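Local coordinates for ribosome inactivating type 1 protein (Iris hollandica, PDB 3MVG) that belongs to the single-chain, type 1 ribosome-inactivating proteins of plants, a family named for putting ribosomes out of action, at residues Tyr72-Gln77 against Ser86-Asn91; His137-Pro142 against Thr146-Ser151; Asp18-Leu23 against Ser160-Phe165; Val208-Ala211 against Phe216-Pro219. All coordinates share one frame; numbering follows the deposited sequence. Where two conformers were deposited one is given.

Interaction 1. Residues Tyr72-Gln77 against Ser86-Asn91; sequences YVVAYQ and SDTPAN. Unlike the reference sequence in segment 86-91: Ser86 (reference Ala).
The flat peptide carbonyl of Val74 receives the Thr88 hydroxyl: OG1 lies in the carbonyl plane, on a lone pair of Val74 O. The hydroxyl donates, with 2.6 Å from Thr88 OG1 to Val74 O and a C=O...donor angle of 129°. Thr88 OG1 stands anti to its own carbonyl carbon (chi1 -59°), which leaves CG2 to run alongside, 3.6 Å from Val74 O. CG2 also lies 4.0 Å from Val74 CB, and the two side chains cross at about a right angle. Strand 72-78 belongs to the mixed sheet of the N-terminal half; Val74 has psi -16° and shares Val65 as backbone partner with Ala75, consistent with a classic beta bulge. The bond from Thr88 is thus a side-chain link from the loop after strand 81-84 to this part of the strand, while the backbone of Val74 also bonds to Leu85. Thr88 O in turn accepts from Arg101, and Tyr95 of helix 92-95 packs on Val74, Ala75 and Thr88. At the far end of the loop Asn91 is the N-cap of helix 92-95.

Interaction 2. Residues His137-Pro142 against Thr146-Ser151; sequences HNWSPP and TSVARS
Trp139 and Val148 close the loop that joins helix 126-138 to helix 146-164, a connection in which the indole folds back over the first turn of the second helix. Trp139 is the first residue to leave the helical path, and its CG, anti to the backbone N (chi1 -176°), carries the ring toward Val148. One methyl does the touching: Val148 CG2 sits over the centre of one indole face, a CH-pi contact 15° off the normal of the five-membered ring. The modelled separation is shorter than carbons can approach, so its exact value is doubtful; the position over the face is plain. Val148 and Trp139 cross at about a right angle. On the opposite face lies Pro141 N, 3.7 Å above the plane and offset toward the rim, so the chain after the tryptophan passes behind its own ring. Ser147 OG approaches obliquely, 3.9 Å from Trp139 CD1. The indole N-H is used within the loop, where Trp139 NE1 donates to Val144 O. In the second helix, Ser147 O accepts twice: Ser151 OG lies 2.8 Å from Ser147 O, nearly along the C=O axis, beside the regular bond from Ser151 N. At the end of the first helix, His137 ND1 donates to Asn138 OD1 (3.0 Å, 174° at the hydrogen); the oxygen lies in the imidazole plane, but the N-H comes in from above the amide carbonyl plane. The whole is a tight turn between two consecutive helices, closed by an aromatic side chain packed on the start of the second.

Interaction 3. Residues Asp18-Leu23 against Ser160-Phe165; sequences DFLQNL and SETARF
Helices 18-23 and 160-164 cross steeply, their axes 9.7 Å apart at closest and turned by -77°, with Leu20 and Ala163 the nearest pair of CA atoms at 5.8 Å. The forked end of Leu20 straddles the Thr162 hydroxyl: Leu20 CD2 lies 3.5 Å from Thr162 OG1 and Leu20 CD1 3.6 Å from the same oxygen, with CD1 also 3.7 Å from Thr162 CB. That hydroxyl stands between its backbone N and carbonyl carbon (chi1 52°), and in this buried setting it has a weak hydrogen bond to Leu158 O, one turn back. One turn on from Leu20, Leu23 CD2 reaches the Ala163 methyl, which is set to the flank, with 4.1 Å from Leu23 CD2 to Ala163 CB. On the other side of helix 160-164, Arg164 NH1 and Glu161 OE1 form a long salt bridge of 3.5 Å. Glu161 and Arg164 belong to the sequence stretch by which this family is commonly recognised. Arg164 also makes a cation-pi contact with Trp201 and is hydrogen-bonded to a glycerol, probably from the crystallisation liquor. Around the crossing, Arg24 of the first helix donates to Thr162 O and Ala163 O, Leu23 rests on Leu50 and Val52 of strand 49-55, and helix 166-173 packs on Leu20 through Glu169 and on Thr162 through Ile168 and Val172.

Interaction 4. Residues Val208-Ala211 against Phe216-Pro219; sequences VQRA and FLQP
Phe216 CG, anti to its own carbonyl carbon (chi1 -78°), swings the ring back to Val208 and Ala211 although the CB of Phe216 points away from them. The ring takes Ala211 CB at its edge, near its plane, 4.3 Å from Phe216 CD1. Val208 N approaches the ring obliquely, 3.9 Å from Phe216 CE1, and Val208 CG2 lies 4.0 Å from Phe216 CE1. Leu217 makes the other half of the contact, its CB pointing toward residues 208-211. Leu217 CG lies 3.7 Å from Arg210 O, so the isobutyl group lies against this oxygen without a polar bond. The Arg210 chain, bent at chi3 (69°), turns its guanidinium beside the leucine at a slant, with Arg210 NE 3.8 Å from Leu217 CD1. The contact thus runs from buried Val208 and Phe216 to exposed Arg210 and Leu217. At Leu217 and Gln218 the chain turns a corner, and Gln218 N donates to Glu207 of the helix. Phe216 itself pairs by backbone with Ser233, within the two-stranded antiparallel hairpin of strands 215-223 and 229-234. The C-terminal part of helix 201-210 thus packs against the start of this hairpin, and helix 235-240 completes the packing, with Val235 touching Val208, Ala211 and Phe216, and Ala238 reaching the ring.

How the interactions relate
Helix 146-164 links interactions 2 and 3: its first turns serve one and its last the other, with centres 24 Å apart. Interaction 1 lies along the same helix by way of strand 72-78. At one end Tyr76 OH is 3.7 Å from Trp139 CE3 and 3.8 Å from Val148 CG1, tying it to interaction 2; at the other, Tyr72 CD2 is 3.4 Å from Arg164 NH2, tying it to interaction 3 on the side where a glycerol is bound. In sequence, interaction 3 encloses both 1 and 2. Interaction 4 stands apart, nearest atoms about 9 Å from interaction 3 and about 27 Å from interaction 2, which lies across the chain's centre.

Interaction 1. Residues Tyr72-Gln77 against Ser86-Asn91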
loop_
_atom_site.group_PDB
_atom_site.type_symbol
_atom_site.label_atom_id
_atom_site.label_comp_id
_atom_site.label_asym_id
_atom_site.label_seq_id
_atom_site.Cartn_x
_atom_site.Cartn_y
_atom_site.Cartn_z
ATOM N N TYR A 72 14.168 6.108 -14.117
ATOM C CA TYR A 72 13.409 7.122 -14.842
ATOM C C TYR A 72 13.429 6.916 -16.356
ATOM O O TYR A 72 14.349 6.335 -16.919
ATOM C CB TYR A 72 13.953 8.512 -14.510
ATOM C CG TYR A 72 12.934 9.629 -14.579
ATOM C CD1 TYR A 72 12.917 10.529 -15.650
ATOM C CD2 TYR A 72 12.000 9.795 -13.563
ATOM C CE1 TYR A 72 11.997 11.579 -15.697
ATOM C CE2 TYR A 72 11.086 10.840 -13.586
ATOM C CZ TYR A 72 11.088 11.721 -14.660
ATOM O OH TYR A 72 10.166 12.745 -14.684
ATOM N N VAL A 73 12.395 7.429 -17.011
ATOM C CA VAL A 73 12.230 7.289 -18.458
ATOM C C VAL A 73 13.218 8.180 -19.207
ATOM O O VAL A 73 13.343 9.362 -18.876
ATOM C CB VAL A 73 10.776 7.642 -18.871
ATOM C CG1 VAL A 73 10.615 7.634 -20.381
ATOM C CG2 VAL A 73 9.786 6.671 -18.242
ATOM N N VAL A 74 13.902 7.617 -20.209
ATOM C CA VAL A 74 14.812 8.383 -21.072
ATOM C C VAL A 74 14.368 8.401 -22.541
ATOM O O VAL A 74 14.819 9.242 -23.330
ATOM C CB VAL A 74 16.283 7.875 -20.991
ATOM C CG1 VAL A 74 16.807 7.944 -19.548
ATOM C CG2 VAL A 74 16.424 6.460 -21.565
ATOM N N ALA A 75 13.469 7.490 -22.903
ATOM C CA ALA A 75 13.044 7.314 -24.289
ATOM C C ALA A 75 11.859 6.379 -24.316
ATOM O O ALA A 75 11.544 5.736 -23.312
ATOM C CB ALA A 75 14.180 6.734 -25.114
ATOM N N TYR A 76 11.191 6.296 -25.456
ATOM C CA TYR A 76 10.196 5.246 -25.647
ATOM C C TYR A 76 10.177 4.818 -27.102
ATOM O O TYR A 76 10.561 5.590 -27.986
ATOM C CB TYR A 76 8.788 5.666 -25.153
ATOM C CG TYR A 76 8.117 6.699 -26.016
ATOM C CD1 TYR A 76 8.267 8.059 -25.756
ATOM C CD2 TYR A 76 7.335 6.315 -27.109
ATOM C CE1 TYR A 76 7.655 9.014 -26.562
ATOM C CE2 TYR A 76 6.730 7.259 -27.926
ATOM C CZ TYR A 76 6.894 8.606 -27.650
ATOM O OH TYR A 76 6.314 9.569 -28.437
ATOM N N GLN A 77 9.725 3.592 -27.345
ATOM C CA GLN A 77 9.500 3.099 -28.701
ATOM C C GLN A 77 8.014 2.969 -28.990
ATOM O O GLN A 77 7.247 2.489 -28.145
ATOM C CB GLN A 77 10.163 1.742 -28.892
ATOM C CG GLN A 77 10.153 1.260 -30.347
ATOM C CD GLN A 77 10.649 -0.155 -30.506
ATOM O OE1 GLN A 77 11.433 -0.446 -31.412
ATOM N NE2 GLN A 77 10.198 -1.045 -29.635
ATOM N N SER A 86 15.039 15.153 -24.859
ATOM C CA SER A 86 16.039 16.035 -25.472
ATOM C C SER A 86 17.458 15.835 -24.932
ATOM O O SER A 86 18.434 16.046 -25.659
ATOM C CB SER A 86 15.620 17.501 -25.352
ATOM O OG SER A 86 15.724 17.953 -24.014
ATOM N N ASP A 87 17.564 15.399 -23.678
ATOM C CA ASP A 87 18.865 15.202 -23.038
ATOM C C ASP A 87 19.433 13.784 -23.130
ATOM O O ASP A 87 20.536 13.527 -22.658
ATOM C CB ASP A 87 18.856 15.709 -21.583
ATOM C CG ASP A 87 17.710 15.143 -20.735
ATOM O OD1 ASP A 87 16.766 14.505 -21.251
ATOM O OD2 ASP A 87 17.745 15.385 -19.510
ATOM N N THR A 88 18.708 12.874 -23.771
ATOM C CA THR A 88 19.132 11.478 -23.825
ATOM C C THR A 88 20.241 11.268 -24.853
ATOM O O THR A 88 20.057 11.579 -26.019
ATOM C CB THR A 88 17.933 10.578 -24.130
ATOM O OG1 THR A 88 16.964 10.772 -23.101
ATOM C CG2 THR A 88 18.339 9.119 -24.186
ATOM N N PRO A 89 21.399 10.729 -24.421
ATOM C CA PRO A 89 22.474 10.496 -25.384
ATOM C C PRO A 89 22.064 9.538 -26.500
ATOM O O PRO A 89 21.374 8.536 -26.258
ATOM C CB PRO A 89 23.583 9.890 -24.518
ATOM C CG PRO A 89 23.343 10.468 -23.163
ATOM C CD PRO A 89 21.843 10.470 -23.039
ATOM N N ALA A 90 22.460 9.881 -27.721
ATOM C CA ALA A 90 22.242 9.040 -28.891
ATOM C C ALA A 90 22.912 7.678 -28.730
ATOM O O ALA A 90 23.968 7.560 -28.097
ATOM C CB ALA A 90 22.768 9.737 -30.137
ATOM N N ASN A 91 22.301 6.653 -29.314
ATOM C CA ASN A 91 22.820 5.293 -29.231
ATOM C C ASN A 91 22.209 4.447 -30.338
ATOM O O ASN A 91 21.152 3.851 -30.144
ATOM C CB ASN A 91 22.509 4.680 -27.856
ATOM C CG ASN A 91 23.274 3.393 -27.597
ATOM O OD1 ASN A 91 23.824 2.782 -28.513
ATOM N ND2 ASN A 91 23.309 2.974 -26.338
#

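Interaction 2. Residues His137-Pro142 against Thr146-Ser151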
loop_
_atom_site.group_PDB
_atom_site.type_symbol
_atom_site.label_atom_id
_atom_site.label_comp_id
_atom_site.label_asym_id
_atom_site.label_seq_id
_atom_site.Cartn_x
_atom_site.Cartn_y
_atom_site.Cartn_z
ATOM N N HIS A 137 1.420 5.410 -28.731
ATOM C CA HIS A 137 1.435 4.443 -29.829
ATOM C C HIS A 137 1.146 5.116 -31.168
ATOM O O HIS A 137 1.794 4.812 -32.171
ATOM C CB HIS A 137 0.428 3.317 -29.589
ATOM C CG HIS A 137 0.504 2.232 -30.614
ATOM N ND1 HIS A 137 -0.261 2.240 -31.761
ATOM C CD2 HIS A 137 1.283 1.127 -30.686
ATOM C CE1 HIS A 137 0.027 1.170 -32.482
ATOM N NE2 HIS A 137 0.960 0.480 -31.853
ATOM N N ASN A 138 0.189 6.037 -31.164
ATOM C CA ASN A 138 -0.312 6.653 -32.388
ATOM C C ASN A 138 0.369 7.950 -32.800
ATOM O O ASN A 138 0.277 8.341 -33.962
ATOM C CB ASN A 138 -1.820 6.864 -32.272
ATOM C CG ASN A 138 -2.578 5.561 -32.123
ATOM O OD1 ASN A 138 -2.108 4.500 -32.542
ATOM N ND2 ASN A 138 -3.756 5.632 -31.517
ATOM N N TRP A 139 1.045 8.621 -31.871
ATOM C CA TRP A 139 1.640 9.930 -32.168
ATOM C C TRP A 139 2.870 9.829 -33.054
ATOM O O TRP A 139 3.697 8.931 -32.903
ATOM C CB TRP A 139 1.995 10.664 -30.871
ATOM C CG TRP A 139 2.537 12.076 -31.057
ATOM C CD1 TRP A 139 1.812 13.231 -31.098
ATOM C CD2 TRP A 139 3.911 12.457 -31.213
ATOM N NE1 TRP A 139 2.649 14.313 -31.261
ATOM C CE2 TRP A 139 3.942 13.865 -31.331
ATOM C CE3 TRP A 139 5.124 11.749 -31.232
ATOM C CZ2 TRP A 139 5.134 14.574 -31.477
ATOM C CZ3 TRP A 139 6.308 12.454 -31.367
ATOM C CH2 TRP A 139 6.304 13.853 -31.497
ATOM N N SER A 140 2.979 10.763 -33.992
ATOM C CA SER A 140 4.216 10.928 -34.734
ATOM C C SER A 140 4.446 12.396 -35.056
ATOM O O SER A 140 3.495 13.154 -35.248
ATOM C CB SER A 140 4.219 10.082 -36.010
ATOM O OG SER A 140 3.170 10.474 -36.862
ATOM N N PRO A 141 5.720 12.808 -35.101
ATOM C CA PRO A 141 5.995 14.169 -35.535
ATOM C C PRO A 141 5.577 14.315 -37.007
ATOM O O PRO A 141 5.583 13.327 -37.737
ATOM C CB PRO A 141 7.513 14.291 -35.367
ATOM C CG PRO A 141 8.027 12.917 -35.448
ATOM C CD PRO A 141 6.952 12.025 -34.901
ATOM N N PRO A 142 5.231 15.538 -37.439
ATOM C CA PRO A 142 5.416 16.787 -36.727
ATOM C C PRO A 142 4.196 17.312 -35.982
ATOM O O PRO A 142 4.120 18.516 -35.737
ATOM C CB PRO A 142 5.784 17.745 -37.855
ATOM C CG PRO A 142 4.949 17.270 -38.988
ATOM C CD PRO A 142 4.844 15.776 -38.847
ATOM N N THR A 146 2.201 18.309 -27.345
ATOM C CA THR A 146 1.385 18.466 -26.140
ATOM C C THR A 146 0.984 17.126 -25.519
ATOM O O THR A 146 1.215 16.897 -24.323
ATOM C CB THR A 146 0.141 19.311 -26.447
ATOM O OG1 THR A 146 0.552 20.455 -27.214
ATOM C CG2 THR A 146 -0.557 19.759 -25.166
ATOM N N SER A 147 0.398 16.250 -26.335
ATOM C CA SER A 147 -0.144 14.976 -25.850
ATOM C C SER A 147 0.938 13.964 -25.513
ATOM O O SER A 147 0.689 13.045 -24.730
ATOM C CB SER A 147 -1.133 14.385 -26.857
ATOM O OG SER A 147 -0.471 13.965 -28.036
ATOM N N VAL A 148 2.127 14.121 -26.088
ATOM C CA VAL A 148 3.259 13.263 -25.741
ATOM C C VAL A 148 3.703 13.577 -24.317
ATOM O O VAL A 148 3.853 12.679 -23.483
ATOM C CB VAL A 148 4.439 13.443 -26.716
ATOM C CG1 VAL A 148 5.639 12.584 -26.300
ATOM C CG2 VAL A 148 4.011 13.076 -28.112
ATOM N N ALA A 149 3.904 14.857 -24.019
ATOM C CA ALA A 149 4.268 15.262 -22.670
ATOM C C ALA A 149 3.194 14.868 -21.659
ATOM O O ALA A 149 3.513 14.363 -20.579
ATOM C CB ALA A 149 4.540 16.759 -22.616
ATOM N N ARG A 150 1.923 15.081 -22.004
ATOM C CA ARG A 150 0.842 14.712 -21.095
ATOM C C ARG A 150 0.870 13.209 -20.791
ATOM O O ARG A 150 0.751 12.784 -19.637
ATOM C CB ARG A 150 -0.519 15.092 -21.674
ATOM C CG ARG A 150 -1.625 15.033 -20.639
ATOM C CD ARG A 150 -3.004 14.923 -21.271
ATOM N NE ARG A 150 -4.053 14.976 -20.252
ATOM C CZ ARG A 150 -4.411 13.947 -19.477
ATOM N NH1 ARG A 150 -3.812 12.764 -19.589
ATOM N NH2 ARG A 150 -5.361 14.110 -18.569
ATOM N N SER A 151 1.055 12.409 -21.838
ATOM C CA SER A 151 1.071 10.952 -21.689
ATOM C C SER A 151 2.268 10.476 -20.885
ATOM O O SER A 151 2.144 9.561 -20.068
ATOM C CB SER A 151 1.013 10.269 -23.051
ATOM O OG SER A 151 -0.205 10.618 -23.708
#

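Interaction 3. Residues Asp18-Leu23 against Ser160-Phe165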
loop_
_atom_site.group_PDB
_atom_site.type_symbol
_atom_site.label_atom_id
_atom_site.label_comp_id
_atom_site.label_asym_id
_atom_site.label_seq_id
_atom_site.Cartn_x
_atom_site.Cartn_y
_atom_site.Cartn_z
ATOM N N ASP A 18 2.483 -6.965 -8.848
ATOM C CA ASP A 18 3.473 -7.927 -9.319
ATOM C C ASP A 18 4.375 -7.314 -10.383
ATOM O O ASP A 18 5.591 -7.527 -10.377
ATOM C CB ASP A 18 2.790 -9.187 -9.875
ATOM C CG ASP A 18 2.282 -10.130 -8.781
ATOM O OD1 ASP A 18 2.599 -9.941 -7.590
ATOM O OD2 ASP A 18 1.556 -11.088 -9.124
ATOM N N PHE A 19 3.776 -6.572 -11.312
ATOM C CA PHE A 19 4.532 -5.846 -12.322
ATOM C C PHE A 19 5.574 -4.919 -11.682
ATOM O O PHE A 19 6.748 -4.979 -12.016
ATOM C CB PHE A 19 3.568 -5.082 -13.242
ATOM C CG PHE A 19 4.187 -3.900 -13.943
ATOM C CD1 PHE A 19 5.256 -4.065 -14.816
ATOM C CD2 PHE A 19 3.685 -2.627 -13.750
ATOM C CE1 PHE A 19 5.834 -2.975 -15.473
ATOM C CE2 PHE A 19 4.252 -1.530 -14.403
ATOM C CZ PHE A 19 5.329 -1.708 -15.267
ATOM N N LEU A 20 5.140 -4.093 -10.744
ATOM C CA LEU A 20 6.056 -3.147 -10.118
ATOM C C LEU A 20 7.149 -3.853 -9.345
ATOM O O LEU A 20 8.285 -3.389 -9.327
ATOM C CB LEU A 20 5.305 -2.185 -9.202
ATOM C CG LEU A 20 4.372 -1.195 -9.900
ATOM C CD1 LEU A 20 3.752 -0.319 -8.842
ATOM C CD2 LEU A 20 5.111 -0.329 -10.919
ATOM N N GLN A 21 6.826 -4.963 -8.691
ATOM C CA GLN A 21 7.850 -5.656 -7.917
ATOM C C GLN A 21 8.896 -6.274 -8.836
ATOM O O GLN A 21 10.101 -6.185 -8.567
ATOM C CB GLN A 21 7.243 -6.689 -6.965
ATOM C CG GLN A 21 8.273 -7.262 -5.985
ATOM C CD GLN A 21 8.983 -6.174 -5.195
ATOM O OE1 GLN A 21 8.363 -5.219 -4.733
ATOM N NE2 GLN A 21 10.293 -6.315 -5.033
ATOM N N ASN A 22 8.459 -6.896 -9.929
ATOM C CA ASN A 22 9.403 -7.409 -10.924
ATOM C C ASN A 22 10.258 -6.288 -11.510
ATOM O O ASN A 22 11.458 -6.453 -11.746
ATOM C CB ASN A 22 8.668 -8.159 -12.035
ATOM C CG ASN A 22 8.267 -9.557 -11.625
ATOM O OD1 ASN A 22 8.977 -10.223 -10.869
ATOM N ND2 ASN A 22 7.131 -10.018 -12.130
ATOM N N LEU A 23 9.635 -5.137 -11.729
ATOM C CA LEU A 23 10.355 -3.971 -12.191
ATOM C C LEU A 23 11.441 -3.533 -11.186
ATOM O O LEU A 23 12.599 -3.333 -11.558
ATOM C CB LEU A 23 9.361 -2.848 -12.492
ATOM C CG LEU A 23 9.957 -1.511 -12.905
ATOM C CD1 LEU A 23 10.775 -1.623 -14.176
ATOM C CD2 LEU A 23 8.845 -0.506 -13.086
ATOM N N SER A 160 7.615 4.841 -13.000
ATOM C CA SER A 160 8.803 5.254 -12.234
ATOM C C SER A 160 8.478 5.658 -10.797
ATOM O O SER A 160 9.152 5.231 -9.859
ATOM C CB SER A 160 9.515 6.408 -12.930
ATOM O OG SER A 160 9.967 6.039 -14.221
ATOM N N GLU A 161 7.464 6.498 -10.612
ATOM C CA GLU A 161 7.203 7.025 -9.270
ATOM C C GLU A 161 6.637 5.975 -8.330
ATOM O O GLU A 161 6.966 5.958 -7.147
ATOM C CB GLU A 161 6.307 8.264 -9.293
ATOM C CG GLU A 161 6.853 9.454 -10.100
ATOM C CD GLU A 161 8.068 10.140 -9.501
ATOM O OE1 GLU A 161 8.612 9.676 -8.474
ATOM O OE2 GLU A 161 8.472 11.169 -10.075
ATOM N N THR A 162 5.764 5.110 -8.845
ATOM C CA THR A 162 5.254 3.984 -8.061
ATOM C C THR A 162 6.351 2.945 -7.765
ATOM O O THR A 162 6.352 2.341 -6.691
ATOM C CB THR A 162 4.075 3.320 -8.769
ATOM O OG1 THR A 162 4.483 3.025 -10.102
ATOM C CG2 THR A 162 2.846 4.239 -8.792
ATOM N N ALA A 163 7.280 2.741 -8.700
ATOM C CA ALA A 163 8.434 1.881 -8.410
ATOM C C ALA A 163 9.251 2.480 -7.249
ATOM O O ALA A 163 9.700 1.761 -6.366
ATOM C CB ALA A 163 9.320 1.717 -9.640
ATOM N N ARG A 164 9.434 3.803 -7.256
ATOM C CA ARG A 164 10.211 4.493 -6.219
ATOM C C ARG A 164 9.496 4.537 -4.875
ATOM O O ARG A 164 10.152 4.469 -3.832
ATOM C CB ARG A 164 10.525 5.919 -6.655
ATOM C CG ARG A 164 11.515 6.033 -7.793
ATOM C CD ARG A 164 11.554 7.475 -8.226
ATOM N NE ARG A 164 12.560 7.747 -9.245
ATOM C CZ ARG A 164 12.741 8.941 -9.802
ATOM N NH1 ARG A 164 11.978 9.965 -9.452
ATOM N NH2 ARG A 164 13.688 9.105 -10.706
ATOM N N PHE A 165 8.167 4.662 -4.895
ATOM C CA PHE A 165 7.390 4.870 -3.666
ATOM C C PHE A 165 6.172 3.973 -3.597
ATOM O O PHE A 165 5.191 4.164 -4.344
ATOM C CB PHE A 165 6.895 6.313 -3.552
ATOM C CG PHE A 165 7.978 7.324 -3.359
ATOM C CD1 PHE A 165 8.564 7.505 -2.109
ATOM C CD2 PHE A 165 8.397 8.112 -4.415
ATOM C CE1 PHE A 165 9.567 8.456 -1.921
ATOM C CE2 PHE A 165 9.390 9.064 -4.231
ATOM C CZ PHE A 165 9.970 9.237 -2.985
#

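Interaction 4. Residues Val208-Ala211 against Phe216-Pro219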
loop_
_atom_site.group_PDB
_atom_site.type_symbol
_atom_site.label_atom_id
_atom_site.label_comp_id
_atom_site.label_asym_id
_atom_site.label_seq_id
_atom_site.Cartn_x
_atom_site.Cartn_y
_atom_site.Cartn_z
ATOM N N VAL A 208 18.826 8.219 3.728
ATOM C CA VAL A 208 18.883 6.806 4.096
ATOM C C VAL A 208 20.327 6.286 4.063
ATOM O O VAL A 208 20.752 5.564 4.975
ATOM C CB VAL A 208 17.930 5.944 3.235
ATOM C CG1 VAL A 208 18.206 4.447 3.424
ATOM C CG2 VAL A 208 16.495 6.267 3.570
ATOM N N GLN A 209 21.070 6.665 3.028
ATOM C CA GLN A 209 22.449 6.194 2.866
ATOM C C GLN A 209 23.431 6.788 3.881
ATOM O O GLN A 209 24.424 6.142 4.218
ATOM C CB GLN A 209 22.942 6.395 1.432
ATOM C CG GLN A 209 22.307 5.407 0.464
ATOM C CD GLN A 209 22.415 5.846 -0.969
ATOM O OE1 GLN A 209 23.417 5.599 -1.635
ATOM N NE2 GLN A 209 21.373 6.505 -1.460
ATOM N N ARG A 210 23.140 7.989 4.375
ATOM C CA ARG A 210 24.029 8.684 5.317
ATOM C C ARG A 210 23.598 8.522 6.771
ATOM O O ARG A 210 24.288 8.999 7.685
ATOM C CB ARG A 210 24.094 10.172 4.984
ATOM C CG ARG A 210 24.599 10.490 3.596
ATOM C CD ARG A 210 24.875 11.972 3.458
ATOM N NE ARG A 210 26.033 12.368 4.262
ATOM C CZ ARG A 210 26.665 13.535 4.163
ATOM N NH1 ARG A 210 26.261 14.451 3.290
ATOM N NH2 ARG A 210 27.709 13.787 4.940
ATOM N N ALA A 211 22.471 7.854 7.004
ATOM C CA ALA A 211 21.913 7.747 8.351
ATOM C C ALA A 211 22.862 7.024 9.305
ATOM O O ALA A 211 23.601 6.125 8.900
ATOM C CB ALA A 211 20.571 7.049 8.313
ATOM N N PHE A 216 18.384 10.048 10.566
ATOM C CA PHE A 216 18.799 10.979 9.517
ATOM C C PHE A 216 19.686 12.086 10.080
ATOM O O PHE A 216 19.389 12.655 11.134
ATOM C CB PHE A 216 17.575 11.654 8.892
ATOM C CG PHE A 216 16.818 10.809 7.893
ATOM C CD1 PHE A 216 17.129 9.467 7.665
ATOM C CD2 PHE A 216 15.751 11.375 7.198
ATOM C CE1 PHE A 216 16.398 8.718 6.731
ATOM C CE2 PHE A 216 15.020 10.639 6.272
ATOM C CZ PHE A 216 15.341 9.315 6.038
ATOM N N LEU A 217 20.749 12.413 9.358
ATOM C CA LEU A 217 21.557 13.589 9.684
ATOM C C LEU A 217 20.749 14.874 9.492
ATOM O O LEU A 217 20.888 15.827 10.266
ATOM C CB LEU A 217 22.827 13.631 8.835
ATOM C CG LEU A 217 23.777 12.427 8.840
ATOM C CD1 LEU A 217 24.956 12.705 7.916
ATOM C CD2 LEU A 217 24.261 12.063 10.245
ATOM N N GLN A 218 19.909 14.892 8.460
ATOM C CA GLN A 218 19.058 16.035 8.155
ATOM C C GLN A 218 17.619 15.566 7.956
ATOM O O GLN A 218 17.269 15.051 6.886
ATOM C CB GLN A 218 19.562 16.774 6.909
ATOM C CG GLN A 218 20.918 17.454 7.069
ATOM C CD GLN A 218 20.931 18.538 8.140
ATOM O OE1 GLN A 218 19.946 19.258 8.336
ATOM N NE2 GLN A 218 22.059 18.664 8.833
ATOM N N PRO A 219 16.774 15.720 8.994
ATOM C CA PRO A 219 15.362 15.364 8.861
ATOM C C PRO A 219 14.691 16.049 7.668
ATOM O O PRO A 219 15.015 17.188 7.327
ATOM C CB PRO A 219 14.768 15.827 10.189
ATOM C CG PRO A 219 15.896 15.626 11.162
ATOM C CD PRO A 219 17.133 16.021 10.394
#